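Local structure of Myo-inositol 2-dehydrogenase (Thermotoga maritima, 3EZY) at residues E187-V198 against V210-S221; C93-L101 against V165-H176. The protein catalyses the NAD(+)-dependent oxidation of myo-inositol to scyllo-inosose and thus probably takes part in a myo-inositol degradation pathway. One frame throughout, in Å; residues are numbered along the deposited sequence. Where two conformers were deposited one is given.

Interaction 1 lies in the sheet of the C-terminal domain, whereas interaction 2 joins that domain to the Rossmann domain; their centres are 15 Å apart. They meet at helix 169-172. There Phe170 lies against the strand pair, its CE1 3.6 Å from Val215 CG2 and its CZ 3.8 Å from Ala194 CB, while Ile169 CG2 is 3.5 Å from Val210 CG2. Asp172 at the end of that helix, with Ile175 and His176 at the start of helix 174-185, meets Lys95 and Pro96. In family relatives a lysine, an aspartate and a histidine at such positions line the active site, so Lys95, Asp172 and His176 probably border the inositol and NAD site, with interaction 1 packed against the same helix.

Interaction 1: residues E187-V198 against V210-S221; sequences EEVEEVFADGSV and VDTAVVVLRFKS
The ring of Phe219 has the carbonyl oxygen of Glu187 at its edge, while Val189 CG2 approaches obliquely, 3.7 Å from Phe219 CE1. The Phe193 ring stacks with Phe193 of the second subunit, and Val216 CG2 approaches it obliquely. Inclined 38° to the Phe219 ring, the carboxylate of Glu187 grips Ser221 through syn lone pairs: OE1 accepts from Ser221 N at 2.7 Å and OE2 from Ser221 OG at 2.6 Å. Glutamate suits the place: its two oxygens match these donors. Between the antiparallel strands, Phe193 N donates to Val216 O at 2.9 Å. Classic beta bulges interrupt the ladder where Glu190 and Glu191 face Arg218, and where Asp211 and Thr212 face Ser197. Lacking a side chain, Gly196 brings its CA within 3.9 Å of Ala213 CA and leaves room for the methyls of Val210. Arg218 runs alongside Glu191, but its NE forms a salt bridge with Asp195 of the second subunit. Beta-branched valines suit the extended backbone, as where Val192 CG1 meets Val215 CG1 at 3.7 Å. Their face, with Ala194 and Leu217, packs on helices 169-172, 174-185 and 306-325; Val214 and Val216 meet the second subunit, and strands 224-230 and 329-330 flank the pair.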
loop_
_atom_site.group_PDB
_atom_site.type_symbol
_atom_site.label_atom_id
_atom_site.label_comp_id
_atom_site.label_asym_id
_atom_site.label_seq_id
_atom_site.Cartn_x
_atom_site.Cartn_y
_atom_site.Cartn_z
ATOM N N GLU A 187 26.073 -10.798 12.752
ATOM C CA GLU A 187 27.519 -10.608 12.850
ATOM C C GLU A 187 27.816 -9.339 13.603
ATOM O O GLU A 187 26.909 -8.526 13.867
ATOM C CB GLU A 187 28.189 -10.538 11.479
ATOM C CG GLU A 187 27.571 -9.479 10.593
ATOM C CD GLU A 187 28.358 -9.222 9.307
ATOM O OE1 GLU A 187 29.615 -9.210 9.359
ATOM O OE2 GLU A 187 27.706 -8.963 8.270
ATOM N N GLU A 188 29.089 -9.161 13.919
ATOM C CA GLU A 188 29.520 -8.037 14.726
ATOM C C GLU A 188 29.812 -6.809 13.907
ATOM O O GLU A 188 30.220 -6.894 12.733
ATOM C CB GLU A 188 30.760 -8.409 15.567
ATOM C CG GLU A 188 30.497 -9.581 16.555
ATOM C CD GLU A 188 29.480 -9.239 17.647
ATOM O OE1 GLU A 188 29.231 -8.041 17.920
ATOM O OE2 GLU A 188 28.941 -10.169 18.260
ATOM N N VAL A 189 29.601 -5.666 14.548
ATOM C CA VAL A 189 30.080 -4.370 14.059
ATOM C C VAL A 189 31.552 -4.122 14.431
ATOM O O VAL A 189 31.973 -4.351 15.569
ATOM C CB VAL A 189 29.274 -3.243 14.659
ATOM C CG1 VAL A 189 29.756 -1.865 14.128
ATOM C CG2 VAL A 189 27.823 -3.466 14.399
ATOM N N GLU A 190 32.331 -3.587 13.509
ATOM C CA GLU A 190 33.729 -3.372 13.802
ATOM C C GLU A 190 34.060 -1.910 13.951
ATOM O O GLU A 190 34.992 -1.564 14.666
ATOM C CB GLU A 190 34.562 -3.948 12.671
ATOM C CG GLU A 190 34.004 -5.271 12.201
ATOM C CD GLU A 190 34.806 -6.461 12.680
ATOM O OE1 GLU A 190 34.674 -6.872 13.862
ATOM O OE2 GLU A 190 35.564 -6.992 11.847
ATOM N N GLU A 191 33.281 -1.057 13.277
ATOM C CA GLU A 191 33.540 0.363 13.237
ATOM C C GLU A 191 32.242 1.195 13.156
ATOM O O GLU A 191 31.264 0.774 12.545
ATOM C CB GLU A 191 34.399 0.616 11.996
ATOM C CG GLU A 191 35.129 1.901 11.949
ATOM C CD GLU A 191 36.339 1.786 11.025
ATOM O OE1 GLU A 191 37.301 2.558 11.219
ATOM O OE2 GLU A 191 36.325 0.912 10.126
ATOM N N VAL A 192 32.247 2.381 13.742
ATOM C CA VAL A 192 31.069 3.207 13.784
ATOM C C VAL A 192 31.430 4.663 13.482
ATOM O O VAL A 192 32.491 5.145 13.884
ATOM C CB VAL A 192 30.456 3.116 15.198
ATOM C CG1 VAL A 192 29.472 4.181 15.452
ATOM C CG2 VAL A 192 29.831 1.730 15.432
ATOM N N PHE A 193 30.550 5.371 12.785
ATOM C CA PHE A 193 30.638 6.822 12.667
ATOM C C PHE A 193 29.296 7.445 13.037
ATOM O O PHE A 193 28.254 6.968 12.574
ATOM C CB PHE A 193 30.951 7.244 11.238
ATOM C CG PHE A 193 30.832 8.727 11.029
ATOM C CD1 PHE A 193 31.884 9.548 11.322
ATOM C CD2 PHE A 193 29.635 9.296 10.604
ATOM C CE1 PHE A 193 31.794 10.893 11.166
ATOM C CE2 PHE A 193 29.515 10.660 10.427
ATOM C CZ PHE A 193 30.593 11.479 10.725
ATOM N N ALA A 194 29.303 8.508 13.823
ATOM C CA ALA A 194 28.061 9.074 14.274
ATOM C C ALA A 194 28.079 10.576 14.132
ATOM O O ALA A 194 29.124 11.201 14.325
ATOM C CB ALA A 194 27.784 8.663 15.766
ATOM N N ASP A 195 26.938 11.175 13.763
ATOM C CA ASP A 195 26.777 12.622 13.934
ATOM C C ASP A 195 25.405 12.897 14.561
ATOM O O ASP A 195 24.544 12.020 14.565
ATOM C CB ASP A 195 26.986 13.401 12.620
ATOM C CG ASP A 195 27.392 14.878 12.858
ATOM O OD1 ASP A 195 27.307 15.424 14.006
ATOM O OD2 ASP A 195 27.729 15.531 11.875
ATOM N N GLY A 196 25.195 14.093 15.098
ATOM C CA GLY A 196 23.931 14.383 15.775
ATOM C C GLY A 196 23.809 15.893 15.804
ATOM O O GLY A 196 24.825 16.562 15.726
ATOM N N SER A 197 22.570 16.405 15.905
ATOM C CA SER A 197 22.267 17.832 15.953
ATOM C C SER A 197 21.151 18.104 16.936
ATOM O O SER A 197 20.493 17.183 17.419
ATOM C CB SER A 197 21.801 18.322 14.569
ATOM O OG SER A 197 22.820 18.219 13.587
ATOM N N VAL A 198 20.941 19.377 17.262
ATOM C CA VAL A 198 19.857 19.752 18.141
ATOM C C VAL A 198 18.813 20.494 17.309
ATOM O O VAL A 198 18.993 21.661 16.924
ATOM C CB VAL A 198 20.329 20.631 19.300
ATOM C CG1 VAL A 198 20.694 21.997 18.780
ATOM C CG2 VAL A 198 19.220 20.740 20.359
ATOM N N VAL A 210 22.137 15.467 21.988
ATOM C CA VAL A 210 21.582 15.830 20.699
ATOM C C VAL A 210 20.202 15.196 20.660
ATOM O O VAL A 210 19.923 14.307 21.467
ATOM C CB VAL A 210 22.476 15.335 19.519
ATOM C CG1 VAL A 210 23.828 16.070 19.518
ATOM C CG2 VAL A 210 22.692 13.817 19.607
ATOM N N ASP A 211 19.341 15.644 19.760
ATOM C CA ASP A 211 17.988 15.062 19.667
ATOM C C ASP A 211 17.694 14.354 18.335
ATOM O O ASP A 211 16.591 13.817 18.147
ATOM C CB ASP A 211 16.905 16.120 19.941
ATOM C CG ASP A 211 17.036 17.340 19.069
ATOM O OD1 ASP A 211 17.369 17.211 17.875
ATOM O OD2 ASP A 211 16.767 18.458 19.579
ATOM N N THR A 212 18.652 14.418 17.419
ATOM C CA THR A 212 18.533 13.870 16.048
ATOM C C THR A 212 19.914 13.303 15.743
ATOM O O THR A 212 20.900 13.979 15.991
ATOM C CB THR A 212 18.271 15.012 15.036
ATOM O OG1 THR A 212 17.153 15.791 15.478
ATOM C CG2 THR A 212 17.979 14.463 13.627
ATOM N N ALA A 213 20.022 12.066 15.268
ATOM C CA ALA A 213 21.347 11.524 14.999
ATOM C C ALA A 213 21.310 10.481 13.895
ATOM O O ALA A 213 20.256 9.891 13.602
ATOM C CB ALA A 213 21.924 10.931 16.239
ATOM N N VAL A 214 22.473 10.282 13.292
ATOM C CA VAL A 214 22.701 9.282 12.274
ATOM C C VAL A 214 23.957 8.506 12.705
ATOM O O VAL A 214 24.908 9.120 13.216
ATOM C CB VAL A 214 22.932 9.957 10.897
ATOM C CG1 VAL A 214 23.492 8.935 9.900
ATOM C CG2 VAL A 214 21.667 10.568 10.366
ATOM N N VAL A 215 23.956 7.176 12.531
ATOM C CA VAL A 215 25.093 6.345 12.886
ATOM C C VAL A 215 25.364 5.334 11.764
ATOM O O VAL A 215 24.463 4.609 11.336
ATOM C CB VAL A 215 24.843 5.549 14.194
ATOM C CG1 VAL A 215 25.974 4.554 14.431
ATOM C CG2 VAL A 215 24.704 6.472 15.396
ATOM N N VAL A 216 26.580 5.313 11.255
ATOM C CA VAL A 216 26.967 4.369 10.232
ATOM C C VAL A 216 27.717 3.232 10.885
ATOM O O VAL A 216 28.577 3.460 11.736
ATOM C CB VAL A 216 27.938 5.008 9.206
ATOM C CG1 VAL A 216 28.387 3.952 8.157
ATOM C CG2 VAL A 216 27.294 6.196 8.549
ATOM N N LEU A 217 27.406 2.006 10.466
ATOM C CA LEU A 217 28.005 0.795 11.005
ATOM C C LEU A 217 28.733 0.086 9.868
ATOM O O LEU A 217 28.191 -0.044 8.782
ATOM C CB LEU A 217 26.931 -0.165 11.520
ATOM C CG LEU A 217 25.834 0.429 12.408
ATOM C CD1 LEU A 217 24.767 -0.666 12.695
ATOM C CD2 LEU A 217 26.441 0.948 13.715
ATOM N N ARG A 218 29.962 -0.355 10.125
ATOM C CA ARG A 218 30.636 -1.293 9.254
ATOM C C ARG A 218 30.738 -2.644 9.973
ATOM O O ARG A 218 31.375 -2.782 11.066
ATOM C CB ARG A 218 32.023 -0.787 8.852
ATOM C CG ARG A 218 32.889 -1.889 8.281
ATOM C CD ARG A 218 34.237 -1.370 7.795
ATOM N NE ARG A 218 34.102 -0.576 6.584
ATOM C CZ ARG A 218 34.101 -1.082 5.353
ATOM N NH1 ARG A 218 34.233 -2.394 5.163
ATOM N NH2 ARG A 218 33.962 -0.275 4.316
ATOM N N PHE A 219 30.125 -3.643 9.368
ATOM C CA PHE A 219 30.148 -4.991 9.919
ATOM C C PHE A 219 31.366 -5.790 9.456
ATOM O O PHE A 219 32.002 -5.490 8.437
ATOM C CB PHE A 219 28.903 -5.744 9.495
ATOM C CG PHE A 219 27.627 -5.165 10.033
ATOM C CD1 PHE A 219 27.098 -5.629 11.244
ATOM C CD2 PHE A 219 26.957 -4.148 9.322
ATOM C CE1 PHE A 219 25.893 -5.130 11.732
ATOM C CE2 PHE A 219 25.770 -3.624 9.795
ATOM C CZ PHE A 219 25.228 -4.097 11.003
ATOM N N LYS A 220 31.659 -6.843 10.206
ATOM C CA LYS A 220 32.784 -7.734 9.919
ATOM C C LYS A 220 32.857 -8.167 8.451
ATOM O O LYS A 220 33.928 -8.169 7.873
ATOM C CB LYS A 220 32.671 -8.950 10.837
ATOM C CG LYS A 220 33.711 -10.020 10.653
ATOM C CD LYS A 220 33.464 -11.118 11.712
ATOM C CE LYS A 220 33.979 -12.482 11.258
ATOM N NZ LYS A 220 35.478 -12.401 11.113
ATOM N N SER A 221 31.714 -8.490 7.846
ATOM C CA SER A 221 31.645 -8.938 6.448
ATOM C C SER A 221 31.875 -7.827 5.411
ATOM O O SER A 221 31.960 -8.108 4.218
ATOM C CB SER A 221 30.265 -9.574 6.167
ATOM O OG SER A 221 29.228 -8.572 6.164
#

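Interaction 2: residues C93-L101 against V165-H176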
loop_
_atom_site.group_PDB
_atom_site.type_symbol
_atom_site.label_atom_id
_atom_site.label_comp_id
_atom_site.label_asym_id
_atom_site.label_seq_id
_atom_site.Cartn_x
_atom_site.Cartn_y
_atom_site.Cartn_z
ATOM N N CYS A 93 17.014 -8.119 33.595
ATOM C CA CYS A 93 17.273 -6.707 33.843
ATOM C C CYS A 93 16.808 -5.845 32.665
ATOM O O CYS A 93 17.262 -6.027 31.521
ATOM C CB CYS A 93 18.783 -6.464 34.091
ATOM S SG CYS A 93 19.198 -4.815 34.687
ATOM N N GLU A 94 15.963 -4.864 32.959
ATOM C CA GLU A 94 15.525 -3.926 31.940
ATOM C C GLU A 94 16.730 -3.207 31.326
ATOM O O GLU A 94 17.797 -3.057 31.979
ATOM C CB GLU A 94 14.534 -2.885 32.533
ATOM C CG GLU A 94 13.051 -3.228 32.265
ATOM C CD GLU A 94 12.805 -3.530 30.774
ATOM O OE1 GLU A 94 12.133 -4.532 30.442
ATOM O OE2 GLU A 94 13.301 -2.760 29.925
ATOM N N LYS A 95 16.565 -2.778 30.078
ATOM C CA LYS A 95 17.491 -1.904 29.405
ATOM C C LYS A 95 17.613 -0.603 30.183
ATOM O O LYS A 95 16.608 -0.104 30.713
ATOM C CB LYS A 95 16.950 -1.587 27.980
ATOM C CG LYS A 95 17.496 -0.260 27.361
ATOM C CD LYS A 95 16.728 1.004 27.777
ATOM C CE LYS A 95 17.096 2.190 26.913
ATOM N NZ LYS A 95 16.854 3.510 27.585
ATOM N N PRO A 96 18.843 -0.030 30.261
ATOM C CA PRO A 96 20.103 -0.658 29.916
ATOM C C PRO A 96 20.637 -1.326 31.177
ATOM O O PRO A 96 20.293 -0.901 32.286
ATOM C CB PRO A 96 20.990 0.531 29.588
ATOM C CG PRO A 96 20.560 1.530 30.576
ATOM C CD PRO A 96 19.029 1.381 30.622
ATOM N N LEU A 97 21.447 -2.364 31.008
ATOM C CA LEU A 97 22.084 -3.039 32.135
ATOM C C LEU A 97 22.718 -2.022 33.063
ATOM O O LEU A 97 22.406 -1.961 34.245
ATOM C CB LEU A 97 23.168 -3.971 31.612
ATOM C CG LEU A 97 22.706 -5.309 31.063
ATOM C CD1 LEU A 97 23.954 -6.177 30.834
ATOM C CD2 LEU A 97 21.750 -5.966 32.049
ATOM N N SER A 98 23.636 -1.241 32.521
ATOM C CA SER A 98 24.232 -0.121 33.231
ATOM C C SER A 98 24.856 0.783 32.176
ATOM O O SER A 98 25.075 0.359 31.032
ATOM C CB SER A 98 25.323 -0.599 34.218
ATOM O OG SER A 98 25.871 0.537 34.875
ATOM N N LEU A 99 25.124 2.034 32.531
ATOM C CA LEU A 99 25.862 2.900 31.638
ATOM C C LEU A 99 27.347 2.800 31.907
ATOM O O LEU A 99 28.116 3.453 31.243
ATOM C CB LEU A 99 25.430 4.367 31.770
ATOM C CG LEU A 99 23.912 4.530 31.627
ATOM C CD1 LEU A 99 23.398 5.945 31.986
ATOM C CD2 LEU A 99 23.419 4.047 30.299
ATOM N N ASN A 100 27.738 1.973 32.876
ATOM C CA ASN A 100 29.138 1.867 33.281
ATOM C C ASN A 100 29.710 0.515 32.889
ATOM O O ASN A 100 29.320 -0.530 33.405
ATOM C CB ASN A 100 29.243 2.072 34.788
ATOM C CG ASN A 100 30.666 2.030 35.270
ATOM O OD1 ASN A 100 31.262 0.962 35.384
ATOM N ND2 ASN A 100 31.233 3.208 35.537
ATOM N N LEU A 101 30.649 0.517 31.966
ATOM C CA LEU A 101 31.168 -0.738 31.447
ATOM C C LEU A 101 31.711 -1.680 32.505
ATOM O O LEU A 101 31.600 -2.882 32.361
ATOM C CB LEU A 101 32.268 -0.466 30.440
ATOM C CG LEU A 101 32.800 -1.782 29.891
ATOM C CD1 LEU A 101 31.667 -2.426 29.099
ATOM C CD2 LEU A 101 34.054 -1.555 29.006
ATOM N N VAL A 165 20.689 12.461 32.937
ATOM C CA VAL A 165 21.334 11.299 33.526
ATOM C C VAL A 165 21.335 10.061 32.610
ATOM O O VAL A 165 21.675 8.955 33.024
ATOM C CB VAL A 165 20.779 11.000 34.929
ATOM C CG1 VAL A 165 21.112 12.175 35.889
ATOM C CG2 VAL A 165 19.281 10.795 34.887
ATOM N N SER A 166 21.029 10.270 31.330
ATOM C CA SER A 166 20.712 9.161 30.455
ATOM C C SER A 166 21.921 8.655 29.722
ATOM O O SER A 166 21.854 7.606 29.093
ATOM C CB SER A 166 19.694 9.622 29.406
ATOM O OG SER A 166 20.287 10.612 28.567
ATOM N N GLY A 167 23.010 9.418 29.749
ATOM C CA GLY A 167 24.201 9.069 28.970
ATOM C C GLY A 167 24.160 9.583 27.533
ATOM O O GLY A 167 25.097 9.368 26.758
ATOM N N GLY A 168 23.058 10.245 27.172
ATOM C CA GLY A 168 22.883 10.839 25.861
ATOM C C GLY A 168 22.250 9.883 24.851
ATOM O O GLY A 168 22.108 8.706 25.116
ATOM N N ILE A 169 21.976 10.390 23.654
ATOM C CA ILE A 169 21.092 9.706 22.726
ATOM C C ILE A 169 21.644 8.333 22.342
ATOM O O ILE A 169 20.877 7.382 22.163
ATOM C CB ILE A 169 20.790 10.561 21.466
ATOM C CG1 ILE A 169 19.471 10.100 20.798
ATOM C CG2 ILE A 169 21.953 10.465 20.473
ATOM C CD1 ILE A 169 19.054 11.000 19.652
ATOM N N PHE A 170 22.964 8.181 22.310
ATOM C CA PHE A 170 23.531 6.901 21.853
ATOM C C PHE A 170 23.451 5.787 22.883
ATOM O O PHE A 170 23.488 4.594 22.522
ATOM C CB PHE A 170 24.976 7.082 21.371
ATOM C CG PHE A 170 25.113 8.107 20.278
ATOM C CD1 PHE A 170 24.491 7.906 19.038
ATOM C CD2 PHE A 170 25.812 9.290 20.485
ATOM C CE1 PHE A 170 24.585 8.862 18.020
ATOM C CE2 PHE A 170 25.908 10.246 19.467
ATOM C CZ PHE A 170 25.267 10.033 18.232
ATOM N N LEU A 171 23.346 6.152 24.167
ATOM C CA LEU A 171 23.318 5.161 25.244
ATOM C C LEU A 171 21.894 4.880 25.697
ATOM O O LEU A 171 21.593 3.794 26.193
ATOM C CB LEU A 171 24.185 5.602 26.443
ATOM C CG LEU A 171 25.710 5.327 26.404
ATOM C CD1 LEU A 171 26.314 5.765 25.147
ATOM C CD2 LEU A 171 26.458 5.975 27.558
ATOM N N ASP A 172 21.016 5.838 25.458
ATOM C CA ASP A 172 19.629 5.746 25.909
ATOM C C ASP A 172 18.610 5.352 24.812
ATOM O O ASP A 172 17.585 4.730 25.110
ATOM C CB ASP A 172 19.197 7.094 26.552
ATOM C CG ASP A 172 17.801 7.027 27.139
ATOM O OD1 ASP A 172 17.603 6.224 28.080
ATOM O OD2 ASP A 172 16.910 7.794 26.679
ATOM N N MET A 173 18.893 5.711 23.559
ATOM C CA MET A 173 17.939 5.498 22.475
ATOM C C MET A 173 18.537 4.528 21.441
ATOM O O MET A 173 17.973 3.447 21.157
ATOM C CB MET A 173 17.549 6.878 21.876
ATOM C CG MET A 173 16.494 6.885 20.745
ATOM S SD MET A 173 15.929 8.493 20.121
ATOM C CE MET A 173 14.400 7.872 19.400
ATOM N N THR A 174 19.706 4.878 20.924
ATOM C CA THR A 174 20.339 4.090 19.877
ATOM C C THR A 174 20.696 2.729 20.381
ATOM O O THR A 174 20.790 1.778 19.623
ATOM C CB THR A 174 21.600 4.755 19.335
ATOM O OG1 THR A 174 21.379 6.159 19.241
ATOM C CG2 THR A 174 21.944 4.184 17.953
ATOM N N ILE A 175 20.853 2.607 21.680
ATOM C CA ILE A 175 21.137 1.309 22.247
ATOM C C ILE A 175 20.255 0.174 21.641
ATOM O O ILE A 175 20.741 -0.927 21.353
ATOM C CB ILE A 175 21.026 1.365 23.780
ATOM C CG1 ILE A 175 21.321 0.010 24.400
ATOM C CG2 ILE A 175 19.610 1.809 24.239
ATOM C CD1 ILE A 175 21.161 0.088 25.952
ATOM N N HIS A 176 18.954 0.412 21.453
ATOM C CA HIS A 176 18.080 -0.646 20.920
ATOM C C HIS A 176 18.461 -0.977 19.503
ATOM O O HIS A 176 18.434 -2.137 19.093
ATOM C CB HIS A 176 16.615 -0.201 20.927
ATOM C CG HIS A 176 15.997 -0.173 22.291
ATOM N ND1 HIS A 176 15.667 1.008 22.943
ATOM C CD2 HIS A 176 15.629 -1.179 23.121
ATOM C CE1 HIS A 176 15.152 0.728 24.126
ATOM N NE2 HIS A 176 15.119 -0.589 24.261
#
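Lys95 and Pro96, linked by a cis peptide bond just beyond strand 90-94, run past helix 169-172 and the start of helix 174-185, with Pro96 CA 7.6 Å from Asp172 CA. The lysine crosses the aspartate at about a right angle, and its amine meets two oxygens of that residue. Lys95 NZ donates to Asp172 O at 2.9 Å, in the carbonyl plane and on a lone pair, and makes a salt bridge to Asp172 OD1, also at 2.9 Å, whose hydrogen bond is weak. With CG anti to the backbone N (chi1 157°) and a bend at chi2 (-85°), the long chain reaches from the Rossmann domain to the C-terminal domain, crossing the His176 side chain at about a right angle. Tyr162 and Arg231 bind the two carboxylate oxygens of Asp172 as a second shell, which holds the carboxylate in position. Glu94-Lys95-Pro96 is the family's EKP sequence, consistent with an active-site role for this cluster.

Ile175 adds apolar contacts: its CG2 lies 3.7 Å from Lys95 CE and its CD1 3.7 Å from Pro96 CB. Branched Leu99 reaches two partners, CD1 resting 3.6 Å from Val165 O and CD2 4.2 Å from Leu171 CB. Gly167 and Gly168 take positive phi angles, which glycine adopts readily, and Ser166 OG closes an ST turn by accepting from Gly168 N while also hydrogen-bonding Ile163 O. Asn100 caps helix 101-114, Leu171 also packs on helix 306-325, and Ile169 and Thr174 lie against strand 224-230, so the contact ties the Rossmann domain to the C-terminal sheet.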